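Local coordinates for protein NAD(P)-dependent oxidoreductase (Pseudomonas putida, PDB 7A3W) that probably catalyses the reduction of imines with NADPH and acts in conjugate reduction and reductive amination, at residues 16-21 and 43-47; 72-78 and 96-102. Where two conformers were deposited one is given. Residues are numbered along the deposited sequence.

Both contacts belong to the Rossmann-type N-terminal domain and bind the same NADPH (NDP) from different parts of it. Strands 10-14, 67-70 and 95-98 are successive neighbours in the sheet; segments 16-21, 72-78 and 96-102 follow or include their C-terminal ends, where a Rossmann fold binds its dinucleotide. Contact 1 joins the glycine-rich turn after strand 10-14 to residues 43-47 and serves the pyrophosphate. Contact 2 holds chiefly the nicotinamide ribose. The contact centres lie 16 Å apart and the nearest atoms about 6 Å apart; they do not touch, and NDP, which both contact, spans the gap. Gln239 of the second subunit also hydrogen-bonds to NDP, which places this site at a subunit boundary.

Contact 1 (16-21 and 43-47); sequences LGAMGS and RATAL. With NDP (NADPH dihydro-nicotinamide-adenine-dinucleotide phosphate), chain F.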
# COMPACT_ATOMS: atom_id res chain seq x y z
N LEU B 16 17.18 -24.54 2.40
CA LEU B 16 15.86 -25.15 2.66
C LEU B 16 15.22 -24.48 3.87
O LEU B 16 14.63 -25.18 4.70
CB LEU B 16 15.99 -26.66 2.86
CG LEU B 16 16.67 -27.43 1.74
CD1 LEU B 16 16.89 -28.88 2.14
CD2 LEU B 16 15.86 -27.33 0.45
N GLY B 17 15.28 -23.15 3.95
CA GLY B 17 14.50 -22.40 4.95
C GLY B 17 13.03 -22.33 4.60
O GLY B 17 12.50 -23.24 3.83
N ALA B 18 12.34 -21.34 5.15
CA ALA B 18 10.88 -21.19 4.96
C ALA B 18 10.55 -21.18 3.47
O ALA B 18 9.58 -21.90 3.05
CB ALA B 18 10.39 -19.95 5.65
N MET B 19 11.32 -20.45 2.66
CA MET B 19 11.04 -20.32 1.19
C MET B 19 11.66 -21.48 0.41
O MET B 19 10.91 -22.16 -0.38
CB MET B 19 11.53 -18.95 0.70
CG MET B 19 11.30 -18.67 -0.75
SD MET B 19 9.56 -18.78 -1.28
CE MET B 19 8.87 -17.22 -0.71
N GLY B 20 12.95 -21.76 0.60
CA GLY B 20 13.70 -22.79 -0.15
C GLY B 20 13.04 -24.16 -0.06
O GLY B 20 12.95 -24.88 -1.09
N SER B 21 12.54 -24.52 1.12
CA SER B 21 11.92 -25.87 1.32
C SER B 21 10.71 -25.99 0.38
O SER B 21 10.50 -27.06 -0.20
CB SER B 21 11.55 -26.12 2.72
OG SER B 21 10.73 -25.10 3.23
N ARG B 43 16.54 -29.90 8.00
CA ARG B 43 15.51 -29.26 7.14
C ARG B 43 15.24 -30.16 5.92
O ARG B 43 14.17 -30.02 5.33
CB ARG B 43 15.95 -27.83 6.79
CG ARG B 43 16.16 -26.92 7.99
CD ARG B 43 14.90 -26.25 8.50
NE ARG B 43 13.92 -26.18 7.43
CZ ARG B 43 12.90 -25.34 7.36
NH1 ARG B 43 12.10 -25.39 6.32
NH2 ARG B 43 12.71 -24.44 8.31
N ALA B 44 16.19 -31.04 5.56
CA ALA B 44 16.07 -31.90 4.35
C ALA B 44 15.18 -33.12 4.62
O ALA B 44 14.73 -33.72 3.62
CB ALA B 44 17.45 -32.29 3.88
N THR B 45 14.89 -33.48 5.87
CA THR B 45 14.29 -34.81 6.15
C THR B 45 12.96 -34.97 5.42
O THR B 45 12.77 -35.99 4.74
CB THR B 45 14.15 -35.10 7.65
OG1 THR B 45 13.44 -34.01 8.24
CG2 THR B 45 15.50 -35.26 8.30
N ALA B 46 12.06 -33.99 5.55
CA ALA B 46 10.71 -34.08 4.95
C ALA B 46 10.83 -34.15 3.42
O ALA B 46 10.11 -34.95 2.81
CB ALA B 46 9.84 -32.91 5.38
N LEU B 47 11.76 -33.39 2.84
CA LEU B 47 11.96 -33.37 1.36
C LEU B 47 12.46 -34.75 0.91
O LEU B 47 11.95 -35.27 -0.11
CB LEU B 47 12.99 -32.29 1.00
CG LEU B 47 12.53 -30.83 0.82
CD1 LEU B 47 11.11 -30.72 0.27
CD2 LEU B 47 12.72 -30.05 2.11
PA NDP F . 15.07 -18.71 6.48
O1A NDP F . 13.89 -19.61 6.69
O2A NDP F . 15.72 -17.97 7.63
O5B NDP F . 16.19 -19.60 5.77
C5B NDP F . 17.54 -19.11 5.64
C4B NDP F . 18.31 -20.14 4.85
O4B NDP F . 19.68 -19.69 4.66
C3B NDP F . 18.41 -21.52 5.51
O3B NDP F . 18.49 -22.48 4.48
C2B NDP F . 19.71 -21.38 6.28
O2B NDP F . 20.40 -22.59 6.62
C1B NDP F . 20.53 -20.67 5.20
N9A NDP F . 21.73 -20.05 5.72
C8A NDP F . 21.85 -19.04 6.63
N7A NDP F . 23.10 -18.73 6.88
C5A NDP F . 23.84 -19.55 6.04
C6A NDP F . 25.22 -19.72 5.82
N6A NDP F . 26.16 -18.99 6.43
N1A NDP F . 25.60 -20.64 4.92
C2A NDP F . 24.66 -21.38 4.30
N3A NDP F . 23.34 -21.33 4.43
C4A NDP F . 22.99 -20.39 5.33
O3 NDP F . 14.84 -17.63 5.33
PN NDP F . 13.74 -17.70 4.15
O1N NDP F . 12.52 -17.09 4.73
O2N NDP F . 13.64 -19.09 3.61
O5D NDP F . 14.36 -16.66 3.12
C5D NDP F . 15.40 -17.00 2.18
C4D NDP F . 15.58 -15.84 1.23
O4D NDP F . 14.37 -15.65 0.45
C3D NDP F . 15.89 -14.48 1.89
O3D NDP F . 16.94 -13.85 1.18
C2D NDP F . 14.55 -13.77 1.83
O2D NDP F . 14.72 -12.35 1.85
C1D NDP F . 13.94 -14.32 0.53
N1N NDP F . 12.45 -14.32 0.52
C2N NDP F . 11.70 -14.97 1.48
C3N NDP F . 10.32 -14.82 1.54
C7N NDP F . 9.48 -15.50 2.57
O7N NDP F . 8.29 -15.19 2.62
N7N NDP F . 9.97 -16.43 3.36
C4N NDP F . 9.64 -14.00 0.52
C5N NDP F . 10.51 -13.39 -0.45
C6N NDP F . 11.80 -13.65 -0.49
P2B NDP F . 19.95 -23.31 7.99
O1X NDP F . 19.96 -22.19 9.03
O2X NDP F . 18.63 -24.02 7.76
O3X NDP F . 21.12 -24.27 8.14
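The first segment is the glycine-rich turn of a Rossmann fold, a GxGxxG pattern leading from strand 10-14 into helix 18-29; residues 43-47 run into the short helix 45-49 beside it. Leu16 turns its side chain toward that helix: CD1 packs 3.9 Å from Ala44 CB and 4.3 Å from Leu47 CD2, a branched apolar residue filling the gap that small Ala44 leaves. Its backbone O lies over one face of the Arg43 guanidinium, 3.0 Å from Arg43 NE, but the angle is too poor for a hydrogen bond. Leu16 N donates to Asn38 OD1. Gly17 must lack a side chain, since a CB would fall 1.9 Å from NDP O5B. The helix then opens with its amides aimed at the pyrophosphate: Ala18 N donates to NDP O1A at 2.8 Å and Met19 N to NDP O2N at 2.9 Å, both nearly straight, as Rossmann helices classically receive a dinucleotide. At Gly20 a CB would be crowded by Leu16 CA, so glycine lets the first helical turn lie close to Leu16. Ser21 (chi1 p) folds back its hydroxyl, OG donating to Gly17 O at 2.6 Å beside the helical bond from Ser21 N at 3.0 Å. Arg43, in the conformer given, is long enough to carry its guanidinium across the turn, NH1 3.4 Å from Ser21 OG; CG lies 3.8 Å and NE 5.2 Å from NDP O2X of the 2'-phosphate. One turn on, Leu47 lies against helix 18-29 at Ser21, Ala24 and Arg25, with Leu47 CD1 3.7 Å from Ser21 O.

Contact 2 (72-78 and 96-102); sequences MIDKAVF and IVNMSTG. With NDP (NADPH dihydro-nicotinamide-adenine-dinucleotide phosphate), chain F.
Within a Rossmann-fold beta-alpha-beta unit (strand 67-70, helix 75-83, strand 95-98), both hydrogen bonds between the segments come from Lys75: Lys75 NZ donates to Ser100 O at 2.6 Å and Lys75 N to Thr101 O at 3.0 Å. Its long mttm side chain reaches past Gly102 to Ser100 O, where its charge also salt-bridges Asp123. Register pairs Asp74 with Ser100 (CA atoms 4.9 Å apart) and Lys75 with Gly102 (4.8 Å). Asp74, extended and chi1 p, N-caps helix 75-83: its OD1 accepts from Val77 N at 2.9 Å. Asn98 (chi1 t) ends strand 95-98 in an Asx turn, OD1 to Ser100 N at 3.1 Å; ND2 is hydrogen-bonded to Tyr121 OH. The same two loops bind the nicotinamide ribose: NDP O3D donates to Ile73 O at 2.6 Å and accepts from Thr101 N at 2.9 Å; Thr101 OG1 hydrogen-bonds to NDP O2D (2.7 Å) and Tyr177 OH. Gly102 leaves Lys75 room, CA 3.7 Å from Lys75 CG. Outermost, apolar Phe78 (chi1 t) sets CE2 4.1 Å from Ile96 CG2.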
# COMPACT_ATOMS: atom_id res chain seq x y z
N MET B 72 19.14 -18.90 0.00
CA MET B 72 19.77 -18.79 1.34
C MET B 72 19.40 -17.42 1.91
O MET B 72 18.76 -16.61 1.24
CB MET B 72 21.29 -18.95 1.24
CG MET B 72 21.73 -20.35 0.88
SD MET B 72 23.41 -20.36 0.18
CE MET B 72 23.26 -21.82 -0.85
N ILE B 73 19.78 -17.16 3.16
CA ILE B 73 19.31 -15.95 3.86
C ILE B 73 19.70 -14.71 3.02
O ILE B 73 18.91 -13.76 2.95
CB ILE B 73 19.85 -15.88 5.30
CG1 ILE B 73 19.22 -14.71 6.05
CG2 ILE B 73 21.38 -15.87 5.31
CD1 ILE B 73 17.71 -14.69 5.97
N ASP B 74 20.86 -14.73 2.39
CA ASP B 74 21.32 -13.57 1.58
C ASP B 74 22.35 -14.00 0.54
O ASP B 74 22.86 -15.14 0.57
CB ASP B 74 21.81 -12.42 2.46
CG ASP B 74 23.02 -12.72 3.30
OD1 ASP B 74 23.82 -13.60 2.90
OD2 ASP B 74 23.17 -12.08 4.35
N LYS B 75 22.64 -13.09 -0.39
CA LYS B 75 23.62 -13.34 -1.47
C LYS B 75 25.02 -13.52 -0.89
O LYS B 75 25.76 -14.34 -1.42
CB LYS B 75 23.52 -12.23 -2.50
CG LYS B 75 22.19 -12.20 -3.25
CD LYS B 75 22.18 -11.22 -4.42
CE LYS B 75 20.81 -10.83 -4.93
NZ LYS B 75 20.06 -11.99 -5.50
N ALA B 76 25.37 -12.79 0.17
CA ALA B 76 26.69 -12.90 0.84
C ALA B 76 27.00 -14.35 1.22
O ALA B 76 28.11 -14.84 0.93
CB ALA B 76 26.75 -11.99 2.05
N VAL B 77 26.06 -15.09 1.80
CA VAL B 77 26.38 -16.50 2.20
C VAL B 77 26.53 -17.39 0.97
O VAL B 77 27.29 -18.36 1.04
CB VAL B 77 25.41 -17.08 3.25
CG1 VAL B 77 25.33 -16.18 4.48
CG2 VAL B 77 24.03 -17.37 2.69
N PHE B 78 25.92 -17.06 -0.17
CA PHE B 78 26.17 -17.83 -1.42
C PHE B 78 27.59 -17.54 -1.93
O PHE B 78 28.25 -18.44 -2.45
CB PHE B 78 25.12 -17.54 -2.48
CG PHE B 78 25.34 -18.36 -3.71
CD1 PHE B 78 25.42 -19.75 -3.64
CD2 PHE B 78 25.51 -17.75 -4.94
CE1 PHE B 78 25.61 -20.50 -4.79
CE2 PHE B 78 25.73 -18.51 -6.09
CZ PHE B 78 25.79 -19.88 -6.01
N ILE B 96 22.78 -20.93 -12.82
CA ILE B 96 22.57 -20.54 -11.41
C ILE B 96 21.50 -19.43 -11.37
O ILE B 96 21.70 -18.42 -12.02
CB ILE B 96 23.90 -20.06 -10.81
CG1 ILE B 96 24.90 -21.21 -10.73
CG2 ILE B 96 23.67 -19.41 -9.46
CD1 ILE B 96 24.72 -22.06 -9.53
N VAL B 97 20.44 -19.64 -10.60
CA VAL B 97 19.35 -18.66 -10.36
C VAL B 97 19.37 -18.32 -8.88
O VAL B 97 19.02 -19.16 -8.07
CB VAL B 97 17.97 -19.18 -10.78
CG1 VAL B 97 16.92 -18.10 -10.60
CG2 VAL B 97 17.98 -19.65 -12.22
N ASN B 98 19.79 -17.10 -8.57
CA ASN B 98 19.97 -16.65 -7.17
C ASN B 98 18.73 -15.88 -6.73
O ASN B 98 18.58 -14.70 -7.11
CB ASN B 98 21.24 -15.82 -7.14
CG ASN B 98 21.60 -15.37 -5.75
OD1 ASN B 98 20.88 -15.63 -4.79
ND2 ASN B 98 22.70 -14.61 -5.69
N MET B 99 17.85 -16.52 -5.94
CA MET B 99 16.60 -15.92 -5.40
C MET B 99 16.77 -15.39 -3.97
O MET B 99 15.75 -15.05 -3.32
CB MET B 99 15.49 -16.97 -5.44
CG MET B 99 15.14 -17.35 -6.84
SD MET B 99 13.81 -18.53 -6.81
CE MET B 99 13.66 -18.88 -8.56
N SER B 100 18.02 -15.24 -3.53
CA SER B 100 18.36 -14.72 -2.18
C SER B 100 18.43 -13.18 -2.25
O SER B 100 18.89 -12.65 -3.25
CB SER B 100 19.64 -15.34 -1.70
OG SER B 100 20.41 -14.42 -0.94
N THR B 101 17.92 -12.51 -1.22
CA THR B 101 18.01 -11.04 -1.05
C THR B 101 19.48 -10.64 -0.87
O THR B 101 20.19 -11.33 -0.15
CB THR B 101 17.20 -10.56 0.15
OG1 THR B 101 15.83 -10.90 -0.09
CG2 THR B 101 17.34 -9.07 0.38
N GLY B 102 19.90 -9.57 -1.54
CA GLY B 102 21.30 -9.12 -1.50
C GLY B 102 21.48 -7.84 -2.25
O GLY B 102 20.54 -7.36 -2.88
PA NDP F . 15.07 -18.71 6.48
O1A NDP F . 13.89 -19.61 6.69
O2A NDP F . 15.72 -17.97 7.63
O5B NDP F . 16.19 -19.60 5.77
C5B NDP F . 17.54 -19.11 5.64
C4B NDP F . 18.31 -20.14 4.85
O4B NDP F . 19.68 -19.69 4.66
C3B NDP F . 18.41 -21.52 5.51
O3B NDP F . 18.49 -22.48 4.48
C2B NDP F . 19.71 -21.38 6.28
O2B NDP F . 20.40 -22.59 6.62
C1B NDP F . 20.53 -20.67 5.20
N9A NDP F . 21.73 -20.05 5.72
C8A NDP F . 21.85 -19.04 6.63
N7A NDP F . 23.10 -18.73 6.88
C5A NDP F . 23.84 -19.55 6.04
C6A NDP F . 25.22 -19.72 5.82
N6A NDP F . 26.16 -18.99 6.43
N1A NDP F . 25.60 -20.64 4.92
C2A NDP F . 24.66 -21.38 4.30
N3A NDP F . 23.34 -21.33 4.43
C4A NDP F . 22.99 -20.39 5.33
O3 NDP F . 14.84 -17.63 5.33
PN NDP F . 13.74 -17.70 4.15
O1N NDP F . 12.52 -17.09 4.73
O2N NDP F . 13.64 -19.09 3.61
O5D NDP F . 14.36 -16.66 3.12
C5D NDP F . 15.40 -17.00 2.18
C4D NDP F . 15.58 -15.84 1.23
O4D NDP F . 14.37 -15.65 0.45
C3D NDP F . 15.89 -14.48 1.89
O3D NDP F . 16.94 -13.85 1.18
C2D NDP F . 14.55 -13.77 1.83
O2D NDP F . 14.72 -12.35 1.85
C1D NDP F . 13.94 -14.32 0.53
N1N NDP F . 12.45 -14.32 0.52
C2N NDP F . 11.70 -14.97 1.48
C3N NDP F . 10.32 -14.82 1.54
C7N NDP F . 9.48 -15.50 2.57
O7N NDP F . 8.29 -15.19 2.62
N7N NDP F . 9.97 -16.43 3.36
C4N NDP F . 9.64 -14.00 0.52
C5N NDP F . 10.51 -13.39 -0.45
C6N NDP F . 11.80 -13.65 -0.49
P2B NDP F . 19.95 -23.31 7.99
O1X NDP F . 19.96 -22.19 9.03
O2X NDP F . 18.63 -24.02 7.76
O3X NDP F . 21.12 -24.27 8.14